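Local coordinates for protein phosphatidylserine synthase (Haemophilus influenzae, PDB 3HSI) that belongs to the phospholipase D superfamily and is a two-chain assembly in which each chain carries two large mixed beta sheets, at residues V152-A157 and L376-N381; K224-N229 and P248-G253; Q261-L266 and R385-D390; D265-V270 and R285-K290. One frame throughout, in Å; residues are numbered along the deposited sequence.

Overall arrangement
Contact 1 is the core of the set, centred about 5 Å from the centre of the chain. It joins strands of two different sheets, and polar groups share the work with apolar ones. The other three lie farther out. Contacts 2 and 3 are buried as well, contact 4 partly. Contact 2 seats helix 216-229 on strand 245-252, which belongs to the same sheet as strand 374-378 of contact 1. Its direct touches are mainly apolar, and one water bridges the backbones. Contacts 3 and 4 share helix 258-268, and both touch the second subunit. Contact 3 carries an indole-carboxylate bond. Contact 4 rests on hydrocarbon surfaces.

Contact 1 of 4, residues V152-A157 and L376-N381; sequences VLYSGA and LLTGNN
Y154 reaches from strand 151-155 to L377 and T378 at the end of strand 374-378 and G379 just after it. Its CB points toward that segment. The ring carbon CG lies anti to the backbone N (chi1 -167°), which sends the ring across to the other sheet. Along the ring, CD2 comes first and lies 4.0 Å from L377 CB. Next, CE2 sits 3.7 Å from L377 O. CZ then nears the CA of T378, and at the tip OH is 3.5 Å from T378 CA. G379 N arrives at the ring edge, near its plane. It gives a weak hydrogen bond to Y154 OH, 3.3 Å long and bent to 125° at the hydrogen. The stronger partner of this hydroxyl is N393 OD1.

Beyond the ring two glycines bring the backbones close. The CA of G156 is 4.6 Å from the CA of G379. Each segment turns by an ST turn here: S155 OG accepts from A157 N at 3.1 Å, and T378 OG1 accepts from N380 N at 3.1 Å. S155 OG also bonds to R174 O, and T378 OG1 to N393 O. K144 bonds weakly to G156 O, and K366 bonds to G379 O. These lysines fit the HxK signature of the phospholipase D family, so both turns probably lie beside the active site. The weak bond to G379 adds little by itself. The buried phenol is held mainly by N393 and by packing on L377, which probably helps set the spacing of the two sheets.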
loop_
_atom_site.group_PDB
_atom_site.type_symbol
_atom_site.label_atom_id
_atom_site.label_comp_id
_atom_site.label_asym_id
_atom_site.label_seq_id
_atom_site.Cartn_x
_atom_site.Cartn_y
_atom_site.Cartn_z
ATOM N N VAL C 152 0.672 -22.367 25.680
ATOM C CA VAL C 152 0.900 -21.198 24.847
ATOM C C VAL C 152 1.751 -20.149 25.583
ATOM O O VAL C 152 1.423 -19.743 26.699
ATOM C CB VAL C 152 -0.401 -20.575 24.342
ATOM C CG1 VAL C 152 -0.112 -19.312 23.555
ATOM C CG2 VAL C 152 -1.152 -21.552 23.441
ATOM N N LEU C 153 2.846 -19.720 24.948
ATOM C CA LEU C 153 3.597 -18.563 25.425
ATOM C C LEU C 153 3.389 -17.457 24.395
ATOM O O LEU C 153 3.853 -17.561 23.269
ATOM C CB LEU C 153 5.077 -18.912 25.608
ATOM C CG LEU C 153 5.989 -17.896 26.310
ATOM C CD1 LEU C 153 5.481 -17.531 27.722
ATOM C CD2 LEU C 153 7.447 -18.408 26.412
ATOM N N TYR C 154 2.655 -16.425 24.779
ATOM C CA TYR C 154 2.274 -15.380 23.840
ATOM C C TYR C 154 3.030 -14.091 24.153
ATOM O O TYR C 154 3.068 -13.655 25.306
ATOM C CB TYR C 154 0.761 -15.148 23.870
ATOM C CG TYR C 154 0.255 -14.310 22.707
ATOM C CD1 TYR C 154 -0.233 -14.912 21.543
ATOM C CD2 TYR C 154 0.284 -12.896 22.765
ATOM C CE1 TYR C 154 -0.679 -14.134 20.466
ATOM C CE2 TYR C 154 -0.148 -12.128 21.711
ATOM C CZ TYR C 154 -0.633 -12.748 20.559
ATOM O OH TYR C 154 -1.054 -11.968 19.505
ATOM N N SER C 155 3.604 -13.476 23.121
ATOM C CA SER C 155 4.361 -12.248 23.291
ATOM C C SER C 155 4.620 -11.560 21.962
ATOM O O SER C 155 4.724 -12.218 20.913
ATOM C CB SER C 155 5.725 -12.533 23.920
ATOM O OG SER C 155 6.409 -11.316 24.103
ATOM N N GLY C 156 4.775 -10.244 22.013
ATOM C CA GLY C 156 5.140 -9.489 20.799
ATOM C C GLY C 156 6.619 -9.660 20.431
ATOM O O GLY C 156 7.048 -9.207 19.376
ATOM N N ALA C 157 7.383 -10.342 21.298
ATOM C CA ALA C 157 8.864 -10.404 21.209
ATOM C C ALA C 157 9.339 -11.347 20.114
ATOM O O ALA C 157 8.748 -12.415 19.915
ATOM C CB ALA C 157 9.449 -10.859 22.533
ATOM N N LEU C 376 -6.803 -7.474 25.836
ATOM C CA LEU C 376 -6.339 -7.957 24.557
ATOM C C LEU C 376 -4.828 -8.114 24.540
ATOM O O LEU C 376 -4.077 -7.122 24.703
ATOM C CB LEU C 376 -6.732 -6.978 23.453
ATOM C CG LEU C 376 -6.282 -7.367 22.047
ATOM C CD1 LEU C 376 -6.892 -8.713 21.663
ATOM C CD2 LEU C 376 -6.652 -6.279 20.996
ATOM N N LEU C 377 -4.398 -9.347 24.324
ATOM C CA LEU C 377 -2.999 -9.644 24.120
ATOM C C LEU C 377 -2.811 -9.701 22.626
ATOM O O LEU C 377 -3.472 -10.488 21.930
ATOM C CB LEU C 377 -2.625 -10.996 24.732
ATOM C CG LEU C 377 -3.225 -11.312 26.101
ATOM C CD1 LEU C 377 -2.916 -12.777 26.524
ATOM C CD2 LEU C 377 -2.795 -10.327 27.170
ATOM N N THR C 378 -1.912 -8.880 22.112
ATOM C CA THR C 378 -1.787 -8.798 20.704
ATOM C C THR C 378 -0.384 -8.420 20.319
ATOM O O THR C 378 0.328 -7.766 21.094
ATOM C CB THR C 378 -2.834 -7.828 20.122
ATOM O OG1 THR C 378 -2.870 -7.968 18.710
ATOM C CG2 THR C 378 -2.573 -6.348 20.501
ATOM N N GLY C 379 0.028 -8.850 19.135
ATOM C CA GLY C 379 1.248 -8.345 18.556
ATOM C C GLY C 379 0.976 -7.099 17.734
ATOM O O GLY C 379 1.898 -6.538 17.154
ATOM N N ASN C 380 -0.272 -6.640 17.721
ATOM C CA ASN C 380 -0.680 -5.482 16.888
ATOM C C ASN C 380 -0.111 -4.153 17.455
ATOM O O ASN C 380 -0.358 -3.790 18.599
ATOM C CB ASN C 380 -2.215 -5.479 16.747
ATOM C CG ASN C 380 -2.730 -4.448 15.754
ATOM O OD1 ASN C 380 -2.308 -3.292 15.740
ATOM N ND2 ASN C 380 -3.666 -4.867 14.932
ATOM N N ASN C 381 0.678 -3.452 16.641
ATOM C CA ASN C 381 1.307 -2.184 17.036
ATOM C C ASN C 381 0.321 -1.030 17.028
ATOM O O ASN C 381 0.698 0.109 17.328
ATOM C CB ASN C 381 2.469 -1.826 16.088
ATOM C CG ASN C 381 3.677 -2.713 16.269
ATOM O OD1 ASN C 381 4.031 -3.073 17.381
ATOM N ND2 ASN C 381 4.330 -3.057 15.172
#

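Contact 2 of 4, residues K224-N229 and P248-G253; sequences KDLAQN and PLFGLG
L226 and F250 make the closest side-chain touch between helix 216-229 and strand 245-252. L226 CG is 3.7 Å from F250 CZ, and the two side chains cross at about a right angle. The same ring meets the helix backbone as well: L226 O lies at the ring edge, near its plane, 3.6 Å from F250 CE2. F250 gets there because its CG is anti to the backbone N (chi1 174°), with CB directed at the helix. The CD2 methyl of L226 meets CD2 of L252 at 4.0 Å. The side chain of A227 is a single methyl. Its CB is 3.5 Å from L252 O and also touches L252 CG.

A water forms the next layer. It takes a hydrogen bond from L252 N at 3.0 Å and is bonded to A227 O at 3.0 Å, so it ties the two backbones together beside the apolar patch.

The helix segment runs at 137° to the strand segment, with their axes 7.4 Å apart at the closest point. Farther out, F250 meets the ring of F190 at about 50°, and L226 packs on Y194 and L195, all three from helix 181-195. Strand 245-252 runs antiparallel to strand 391-398, with G251 bonded to E392 by backbone. Helix 216-229 packs on both the end of strand 245-252 and helix 181-195, which also meets the strand through F190 and F250.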
loop_
_atom_site.group_PDB
_atom_site.type_symbol
_atom_site.label_atom_id
_atom_site.label_comp_id
_atom_site.label_asym_id
_atom_site.label_seq_id
_atom_site.Cartn_x
_atom_site.Cartn_y
_atom_site.Cartn_z
ATOM N N LYS C 224 -4.097 -13.275 -0.550
ATOM C CA LYS C 224 -5.516 -13.126 -0.808
ATOM C C LYS C 224 -6.344 -14.214 -0.119
ATOM O O LYS C 224 -7.370 -13.933 0.490
ATOM C CB LYS C 224 -5.768 -13.114 -2.304
ATOM C CG LYS C 224 -7.059 -12.431 -2.677
ATOM C CD LYS C 224 -6.996 -12.064 -4.132
ATOM C CE LYS C 224 -8.341 -12.144 -4.780
ATOM N NZ LYS C 224 -8.626 -13.558 -5.062
ATOM N N ASP C 225 -5.874 -15.446 -0.192
ATOM C CA ASP C 225 -6.576 -16.552 0.438
ATOM C C ASP C 225 -6.555 -16.435 1.962
ATOM O O ASP C 225 -7.577 -16.604 2.607
ATOM C CB ASP C 225 -5.990 -17.904 -0.026
ATOM C CG ASP C 225 -6.831 -19.100 0.423
ATOM O OD1 ASP C 225 -8.073 -19.055 0.335
ATOM O OD2 ASP C 225 -6.261 -20.112 0.853
ATOM N N LEU C 226 -5.399 -16.126 2.529
ATOM C CA LEU C 226 -5.271 -16.018 3.981
ATOM C C LEU C 226 -6.093 -14.842 4.545
ATOM O O LEU C 226 -6.771 -14.974 5.570
ATOM C CB LEU C 226 -3.802 -15.878 4.341
ATOM C CG LEU C 226 -3.430 -15.894 5.826
ATOM C CD1 LEU C 226 -3.781 -17.216 6.484
ATOM C CD2 LEU C 226 -1.966 -15.607 5.933
ATOM N N ALA C 227 -6.063 -13.707 3.831
ATOM C CA ALA C 227 -6.797 -12.524 4.223
ATOM C C ALA C 227 -8.294 -12.836 4.262
ATOM O O ALA C 227 -9.001 -12.397 5.158
ATOM C CB ALA C 227 -6.530 -11.357 3.241
ATOM N N GLN C 228 -8.795 -13.589 3.290
ATOM C CA GLN C 228 -10.228 -13.826 3.295
ATOM C C GLN C 228 -10.657 -15.019 4.133
ATOM O O GLN C 228 -11.784 -15.049 4.604
ATOM C CB GLN C 228 -10.803 -13.879 1.874
ATOM C CG GLN C 228 -10.565 -15.120 1.094
ATOM C CD GLN C 228 -11.360 -15.097 -0.231
ATOM O OE1 GLN C 228 -12.206 -14.218 -0.429
ATOM N NE2 GLN C 228 -11.082 -16.050 -1.132
ATOM N N ASN C 229 -9.784 -15.994 4.343
ATOM C CA ASN C 229 -10.246 -17.204 5.026
ATOM C C ASN C 229 -9.613 -17.541 6.360
ATOM O O ASN C 229 -10.191 -18.277 7.120
ATOM C CB ASN C 229 -10.171 -18.439 4.119
ATOM C CG ASN C 229 -10.908 -18.257 2.819
ATOM O OD1 ASN C 229 -12.115 -18.030 2.802
ATOM N ND2 ASN C 229 -10.189 -18.371 1.716
ATOM N N PRO C 248 -9.425 -16.428 20.377
ATOM C CA PRO C 248 -8.274 -16.197 19.492
ATOM C C PRO C 248 -8.681 -15.540 18.173
ATOM O O PRO C 248 -9.619 -15.971 17.527
ATOM C CB PRO C 248 -7.755 -17.614 19.208
ATOM C CG PRO C 248 -8.944 -18.457 19.239
ATOM C CD PRO C 248 -9.870 -17.829 20.315
ATOM N N LEU C 249 -7.929 -14.542 17.748
ATOM C CA LEU C 249 -8.392 -13.641 16.683
ATOM C C LEU C 249 -7.306 -13.498 15.650
ATOM O O LEU C 249 -6.154 -13.461 16.016
ATOM C CB LEU C 249 -8.683 -12.254 17.295
ATOM C CG LEU C 249 -9.822 -12.128 18.320
ATOM C CD1 LEU C 249 -9.895 -10.702 18.878
ATOM C CD2 LEU C 249 -11.172 -12.525 17.653
ATOM N N PHE C 250 -7.674 -13.378 14.375
ATOM C CA PHE C 250 -6.711 -13.187 13.276
ATOM C C PHE C 250 -7.143 -12.031 12.363
ATOM O O PHE C 250 -8.314 -11.799 12.150
ATOM C CB PHE C 250 -6.509 -14.489 12.465
ATOM C CG PHE C 250 -5.640 -14.317 11.228
ATOM C CD1 PHE C 250 -4.258 -14.151 11.344
ATOM C CD2 PHE C 250 -6.215 -14.276 9.957
ATOM C CE1 PHE C 250 -3.462 -13.973 10.235
ATOM C CE2 PHE C 250 -5.431 -14.097 8.831
ATOM C CZ PHE C 250 -4.052 -13.937 8.961
ATOM N N GLY C 251 -6.195 -11.303 11.822
ATOM C CA GLY C 251 -6.535 -10.283 10.837
ATOM C C GLY C 251 -5.406 -10.081 9.870
ATOM O O GLY C 251 -4.228 -10.091 10.261
ATOM N N LEU C 252 -5.771 -9.908 8.606
ATOM C CA LEU C 252 -4.834 -9.462 7.598
ATOM C C LEU C 252 -5.580 -8.653 6.556
ATOM O O LEU C 252 -6.494 -9.164 5.959
ATOM C CB LEU C 252 -4.128 -10.683 6.935
ATOM C CG LEU C 252 -3.316 -10.467 5.647
ATOM C CD1 LEU C 252 -2.188 -9.485 5.858
ATOM C CD2 LEU C 252 -2.781 -11.810 5.042
ATOM N N GLY C 253 -5.152 -7.414 6.303
ATOM C CA GLY C 253 -5.756 -6.609 5.246
ATOM C C GLY C 253 -6.883 -5.752 5.789
ATOM O O GLY C 253 -7.320 -5.924 6.918
HETATM O O HOH W 1 -8.377 -11.123 7.822
#

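Contact 3 of 4, residues Q261-L266 and R385-D390; sequences QVIEDL and RAWRLD
W387 NE1 gives a 2.8 Å hydrogen bond to E264 OE2. The bond is fairly straight, 162° at the hydrogen. OE2 receives it on its anti lone pair, the one away from OE1, and sits close to the indole plane. Carboxylate and indole are nearly coplanar, 12° apart. The E264 chain is extended beyond CG, which brings the carboxylate to the indole edge although its CB does not aim there. E264 OE1 holds a salt bridge to R216 of the second subunit, so both ends of the carboxylate are fixed. That arginine would probably help keep the acid charged.

I263, one residue earlier on the helix, meets the far corner of the same indole. Its CG2 lies in the ring plane, 3.8 Å from W387 CH2, and its CD1 is 4.0 Å from the same atom.

The loop of W387 has its own brace. R385 holds D390 side-on, NE to OD2 at 3.1 Å and NH2 to OD1 at 2.9 Å. R385 O accepts from the backbone N of R388, L389 and D390, which closes the turn.

The contact joins helix 258-268 to the loop between antiparallel strands 374-378 and 391-398, inside the PLD-like domain and next to the subunit interface.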
loop_
_atom_site.group_PDB
_atom_site.type_symbol
_atom_site.label_atom_id
_atom_site.label_comp_id
_atom_site.label_asym_id
_atom_site.label_seq_id
_atom_site.Cartn_x
_atom_site.Cartn_y
_atom_site.Cartn_z
ATOM N N GLN C 261 -11.606 -5.177 13.562
ATOM C CA GLN C 261 -13.002 -4.931 13.934
ATOM C C GLN C 261 -13.182 -5.062 15.447
ATOM O O GLN C 261 -13.825 -4.219 16.056
ATOM C CB GLN C 261 -13.954 -5.888 13.186
ATOM C CG GLN C 261 -14.436 -5.355 11.849
ATOM C CD GLN C 261 -14.847 -6.467 10.852
ATOM O OE1 GLN C 261 -15.173 -7.595 11.248
ATOM N NE2 GLN C 261 -14.805 -6.145 9.554
ATOM N N VAL C 262 -12.598 -6.101 16.053
ATOM C CA VAL C 262 -12.643 -6.247 17.507
ATOM C C VAL C 262 -11.976 -5.095 18.273
ATOM O O VAL C 262 -12.543 -4.536 19.204
ATOM C CB VAL C 262 -12.101 -7.638 17.968
ATOM C CG1 VAL C 262 -11.824 -7.642 19.467
ATOM C CG2 VAL C 262 -13.117 -8.736 17.606
ATOM N N ILE C 263 -10.778 -4.706 17.877
ATOM C CA ILE C 263 -10.150 -3.535 18.499
ATOM C C ILE C 263 -11.017 -2.249 18.397
ATOM O O ILE C 263 -11.265 -1.546 19.411
ATOM C CB ILE C 263 -8.709 -3.340 17.937
ATOM C CG1 ILE C 263 -7.882 -4.606 18.247
ATOM C CG2 ILE C 263 -8.072 -2.045 18.482
ATOM C CD1 ILE C 263 -6.575 -4.803 17.391
ATOM N N GLU C 264 -11.504 -1.955 17.192
ATOM C CA GLU C 264 -12.357 -0.785 16.995
ATOM C C GLU C 264 -13.568 -0.874 17.914
ATOM O O GLU C 264 -13.942 0.105 18.545
ATOM C CB GLU C 264 -12.797 -0.645 15.521
ATOM C CG GLU C 264 -11.596 -0.467 14.567
ATOM C CD GLU C 264 -11.975 -0.376 13.090
ATOM O OE1 GLU C 264 -13.169 -0.173 12.805
ATOM O OE2 GLU C 264 -11.078 -0.497 12.209
ATOM N N ASP C 265 -14.159 -2.056 18.010
ATOM C CA ASP C 265 -15.324 -2.237 18.858
ATOM C C ASP C 265 -15.005 -2.188 20.364
ATOM O O ASP C 265 -15.835 -1.753 21.158
ATOM C CB ASP C 265 -16.074 -3.536 18.487
ATOM C CG ASP C 265 -16.750 -3.447 17.098
ATOM O OD1 ASP C 265 -16.911 -2.309 16.563
ATOM O OD2 ASP C 265 -17.128 -4.501 16.534
ATOM N N LEU C 266 -13.823 -2.652 20.742
ATOM C CA LEU C 266 -13.363 -2.541 22.120
ATOM C C LEU C 266 -13.297 -1.055 22.522
ATOM O O LEU C 266 -13.816 -0.671 23.556
ATOM C CB LEU C 266 -12.030 -3.274 22.326
ATOM C CG LEU C 266 -12.011 -4.820 22.425
ATOM C CD1 LEU C 266 -10.565 -5.360 22.431
ATOM C CD2 LEU C 266 -12.699 -5.300 23.707
ATOM N N ARG C 385 0.034 0.460 9.367
ATOM C CA ARG C 385 0.587 -0.812 8.798
ATOM C C ARG C 385 -0.232 -2.017 9.238
ATOM O O ARG C 385 -0.588 -2.888 8.429
ATOM C CB ARG C 385 1.998 -1.111 9.348
ATOM C CG ARG C 385 3.150 -0.438 8.677
ATOM C CD ARG C 385 4.421 -1.249 8.932
ATOM N NE ARG C 385 4.430 -2.471 8.123
ATOM C CZ ARG C 385 4.727 -2.511 6.829
ATOM N NH1 ARG C 385 5.034 -1.393 6.184
ATOM N NH2 ARG C 385 4.701 -3.664 6.165
ATOM N N ALA C 386 -0.446 -2.095 10.554
ATOM C CA ALA C 386 -1.263 -3.151 11.164
ATOM C C ALA C 386 -2.695 -3.141 10.603
ATOM O O ALA C 386 -3.306 -4.190 10.423
ATOM C CB ALA C 386 -1.265 -3.007 12.671
ATOM N N TRP C 387 -3.214 -1.969 10.265
ATOM C CA TRP C 387 -4.584 -1.899 9.733
ATOM C C TRP C 387 -4.747 -2.272 8.261
ATOM O O TRP C 387 -5.877 -2.369 7.742
ATOM C CB TRP C 387 -5.193 -0.509 9.981
ATOM C CG TRP C 387 -6.246 -0.543 11.054
ATOM C CD1 TRP C 387 -7.584 -0.279 10.905
ATOM C CD2 TRP C 387 -6.053 -0.887 12.434
ATOM N NE1 TRP C 387 -8.231 -0.438 12.111
ATOM C CE2 TRP C 387 -7.311 -0.814 13.062
ATOM C CE3 TRP C 387 -4.937 -1.278 13.192
ATOM C CZ2 TRP C 387 -7.485 -1.106 14.424
ATOM C CZ3 TRP C 387 -5.110 -1.576 14.538
ATOM C CH2 TRP C 387 -6.368 -1.477 15.140
ATOM N N ARG C 388 -3.646 -2.475 7.555
ATOM C CA ARG C 388 -3.792 -2.637 6.133
ATOM C C ARG C 388 -2.826 -3.636 5.572
ATOM O O ARG C 388 -3.180 -4.402 4.680
ATOM C CB ARG C 388 -3.601 -1.266 5.457
ATOM C CG ARG C 388 -3.873 -1.235 4.008
ATOM C CD ARG C 388 -3.458 0.134 3.427
ATOM N NE ARG C 388 -4.421 1.218 3.665
ATOM C CZ ARG C 388 -4.422 2.038 4.723
ATOM N NH1 ARG C 388 -3.528 1.906 5.704
ATOM N NH2 ARG C 388 -5.339 2.999 4.819
ATOM N N LEU C 389 -1.596 -3.614 6.069
ATOM C CA LEU C 389 -0.529 -4.374 5.427
ATOM C C LEU C 389 -0.175 -5.695 6.128
ATOM O O LEU C 389 -0.002 -6.710 5.456
ATOM C CB LEU C 389 0.718 -3.511 5.244
ATOM C CG LEU C 389 0.489 -2.153 4.562
ATOM C CD1 LEU C 389 1.742 -1.284 4.618
ATOM C CD2 LEU C 389 0.024 -2.354 3.116
ATOM N N ASP C 390 -0.086 -5.697 7.455
ATOM C CA ASP C 390 0.556 -6.854 8.153
ATOM C C ASP C 390 -0.407 -7.945 8.624
ATOM O O ASP C 390 -1.605 -7.703 8.796
ATOM C CB ASP C 390 1.423 -6.387 9.323
ATOM C CG ASP C 390 2.524 -5.397 8.908
ATOM O OD1 ASP C 390 2.990 -5.415 7.754
ATOM O OD2 ASP C 390 2.959 -4.600 9.757
#

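Contact 4 of 4, residues D265-V270 and R285-K290; sequences DLFLQV and RTLQHK
Helix 285-296 is the crossover helix of a beta-alpha-beta unit, linking parallel strands 273-277 and 300-306, and its first turns pack on the end of helix 258-268 through L287 and K290. L287 lies over the ring of F267. Its CD2 methyl stands 4.0 Å from the ring centroid and 13° off the ring normal, a CH-pi contact on one face. The other methyl, CD1, is shifted outward and sits 3.9 Å from F267 CZ. The side chains cross at about a right angle. L287 CD2 lies by CD1 and CE1 of the F267 ring, and L287 CD1 by CE1 and CZ.

The end of helix 258-268 comes at L268, and Q269 is the first residue to leave helical angles. The chain then enters strand 273-277, which separates the two helices in sequence. F267 also rests on V368 of strand 367-370, a neighbour of strand 273-277 in the sheet. The ring thus fills space between helix pair and sheet, while L287 leans further on W387 and L382.

K290 covers the other part of the interface with its hydrocarbon chain. Its CB is 4.0 Å from F267 CB. Farther along, its CE is 3.8 Å from L268 CG, and its CG lies 4.1 Å from L268 CD2. The chain runs extended as far as CE and then bends (chi4 70°). That bend turns NZ back over its own helix, where it donates a hydrogen bond to T286 OG1 at 2.8 Å, one turn earlier. T286 itself packs on R216 of the second subunit.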
loop_
_atom_site.group_PDB
_atom_site.type_symbol
_atom_site.label_atom_id
_atom_site.label_comp_id
_atom_site.label_asym_id
_atom_site.label_seq_id
_atom_site.Cartn_x
_atom_site.Cartn_y
_atom_site.Cartn_z
ATOM N N ASP C 265 -14.159 -2.056 18.010
ATOM C CA ASP C 265 -15.324 -2.237 18.858
ATOM C C ASP C 265 -15.005 -2.188 20.364
ATOM O O ASP C 265 -15.835 -1.753 21.158
ATOM C CB ASP C 265 -16.074 -3.536 18.487
ATOM C CG ASP C 265 -16.750 -3.447 17.098
ATOM O OD1 ASP C 265 -16.911 -2.309 16.563
ATOM O OD2 ASP C 265 -17.128 -4.501 16.534
ATOM N N LEU C 266 -13.823 -2.652 20.742
ATOM C CA LEU C 266 -13.363 -2.541 22.120
ATOM C C LEU C 266 -13.297 -1.055 22.522
ATOM O O LEU C 266 -13.816 -0.671 23.556
ATOM C CB LEU C 266 -12.030 -3.274 22.326
ATOM C CG LEU C 266 -12.011 -4.820 22.425
ATOM C CD1 LEU C 266 -10.565 -5.360 22.431
ATOM C CD2 LEU C 266 -12.699 -5.300 23.707
ATOM N N PHE C 267 -12.732 -0.217 21.662
ATOM C CA PHE C 267 -12.599 1.230 21.906
ATOM C C PHE C 267 -13.963 1.908 21.980
ATOM O O PHE C 267 -14.154 2.841 22.756
ATOM C CB PHE C 267 -11.825 1.904 20.778
ATOM C CG PHE C 267 -10.322 1.852 20.916
ATOM C CD1 PHE C 267 -9.558 3.005 20.720
ATOM C CD2 PHE C 267 -9.665 0.665 21.182
ATOM C CE1 PHE C 267 -8.171 2.959 20.821
ATOM C CE2 PHE C 267 -8.269 0.613 21.278
ATOM C CZ PHE C 267 -7.529 1.761 21.095
ATOM N N LEU C 268 -14.909 1.470 21.153
ATOM C CA LEU C 268 -16.248 2.053 21.211
ATOM C C LEU C 268 -17.016 1.641 22.432
ATOM O O LEU C 268 -17.949 2.322 22.800
ATOM C CB LEU C 268 -17.075 1.651 19.999
ATOM C CG LEU C 268 -16.694 2.317 18.695
ATOM C CD1 LEU C 268 -17.296 1.522 17.583
ATOM C CD2 LEU C 268 -17.189 3.744 18.707
ATOM N N GLN C 269 -16.668 0.501 23.026
ATOM C CA GLN C 269 -17.431 -0.057 24.129
ATOM C C GLN C 269 -16.833 0.185 25.500
ATOM O O GLN C 269 -17.234 -0.459 26.459
ATOM C CB GLN C 269 -17.627 -1.577 23.937
ATOM C CG GLN C 269 -18.791 -1.898 22.988
ATOM C CD GLN C 269 -20.119 -1.519 23.608
ATOM O OE1 GLN C 269 -20.479 -2.032 24.668
ATOM N NE2 GLN C 269 -20.851 -0.607 22.958
ATOM N N VAL C 270 -15.869 1.085 25.600
ATOM C CA VAL C 270 -15.354 1.533 26.883
ATOM C C VAL C 270 -16.450 2.218 27.715
ATOM O O VAL C 270 -17.105 3.156 27.249
ATOM C CB VAL C 270 -14.166 2.486 26.687
ATOM C CG1 VAL C 270 -13.679 3.077 28.040
ATOM C CG2 VAL C 270 -13.046 1.752 25.980
ATOM N N ARG C 285 -6.002 6.571 11.984
ATOM C CA ARG C 285 -6.995 7.639 12.138
ATOM C C ARG C 285 -8.264 7.155 12.791
ATOM O O ARG C 285 -8.829 7.863 13.612
ATOM C CB ARG C 285 -7.337 8.342 10.770
ATOM N N THR C 286 -8.727 5.956 12.437
ATOM C CA THR C 286 -9.954 5.417 13.032
ATOM C C THR C 286 -9.820 5.301 14.561
ATOM O O THR C 286 -10.787 5.506 15.258
ATOM C CB THR C 286 -10.397 4.030 12.417
ATOM O OG1 THR C 286 -11.628 3.597 13.032
ATOM C CG2 THR C 286 -9.330 2.916 12.645
ATOM N N LEU C 287 -8.632 4.979 15.068
ATOM C CA LEU C 287 -8.461 4.813 16.508
ATOM C C LEU C 287 -8.297 6.167 17.179
ATOM O O LEU C 287 -8.709 6.360 18.338
ATOM C CB LEU C 287 -7.279 3.884 16.832
ATOM C CG LEU C 287 -7.525 2.381 16.608
ATOM C CD1 LEU C 287 -6.492 1.565 17.357
ATOM C CD2 LEU C 287 -8.934 1.916 17.005
ATOM N N GLN C 288 -7.746 7.124 16.435
ATOM C CA GLN C 288 -7.583 8.462 16.957
ATOM C C GLN C 288 -8.962 9.102 17.182
ATOM O O GLN C 288 -9.231 9.694 18.241
ATOM C CB GLN C 288 -6.748 9.309 16.003
ATOM C CG GLN C 288 -5.256 8.927 15.879
ATOM C CD GLN C 288 -4.563 9.805 14.822
ATOM O OE1 GLN C 288 -4.708 11.038 14.835
ATOM N NE2 GLN C 288 -3.846 9.175 13.889
ATOM N N HIS C 289 -9.834 8.961 16.190
ATOM C CA HIS C 289 -11.202 9.417 16.309
ATOM C C HIS C 289 -11.910 8.764 17.505
ATOM O O HIS C 289 -12.645 9.417 18.232
ATOM C CB HIS C 289 -11.968 9.087 15.033
ATOM C CG HIS C 289 -11.389 9.694 13.781
ATOM N ND1 HIS C 289 -10.890 10.984 13.723
ATOM C CD2 HIS C 289 -11.280 9.195 12.519
ATOM C CE1 HIS C 289 -10.498 11.251 12.483
ATOM N NE2 HIS C 289 -10.718 10.180 11.735
ATOM N N LYS C 290 -11.706 7.469 17.716
ATOM C CA LYS C 290 -12.422 6.814 18.810
ATOM C C LYS C 290 -11.940 7.264 20.190
ATOM O O LYS C 290 -12.724 7.349 21.128
ATOM C CB LYS C 290 -12.416 5.288 18.637
ATOM C CG LYS C 290 -13.386 4.833 17.543
ATOM C CD LYS C 290 -13.029 3.426 17.066
ATOM C CE LYS C 290 -14.028 2.933 16.052
ATOM N NZ LYS C 290 -13.854 3.710 14.782
#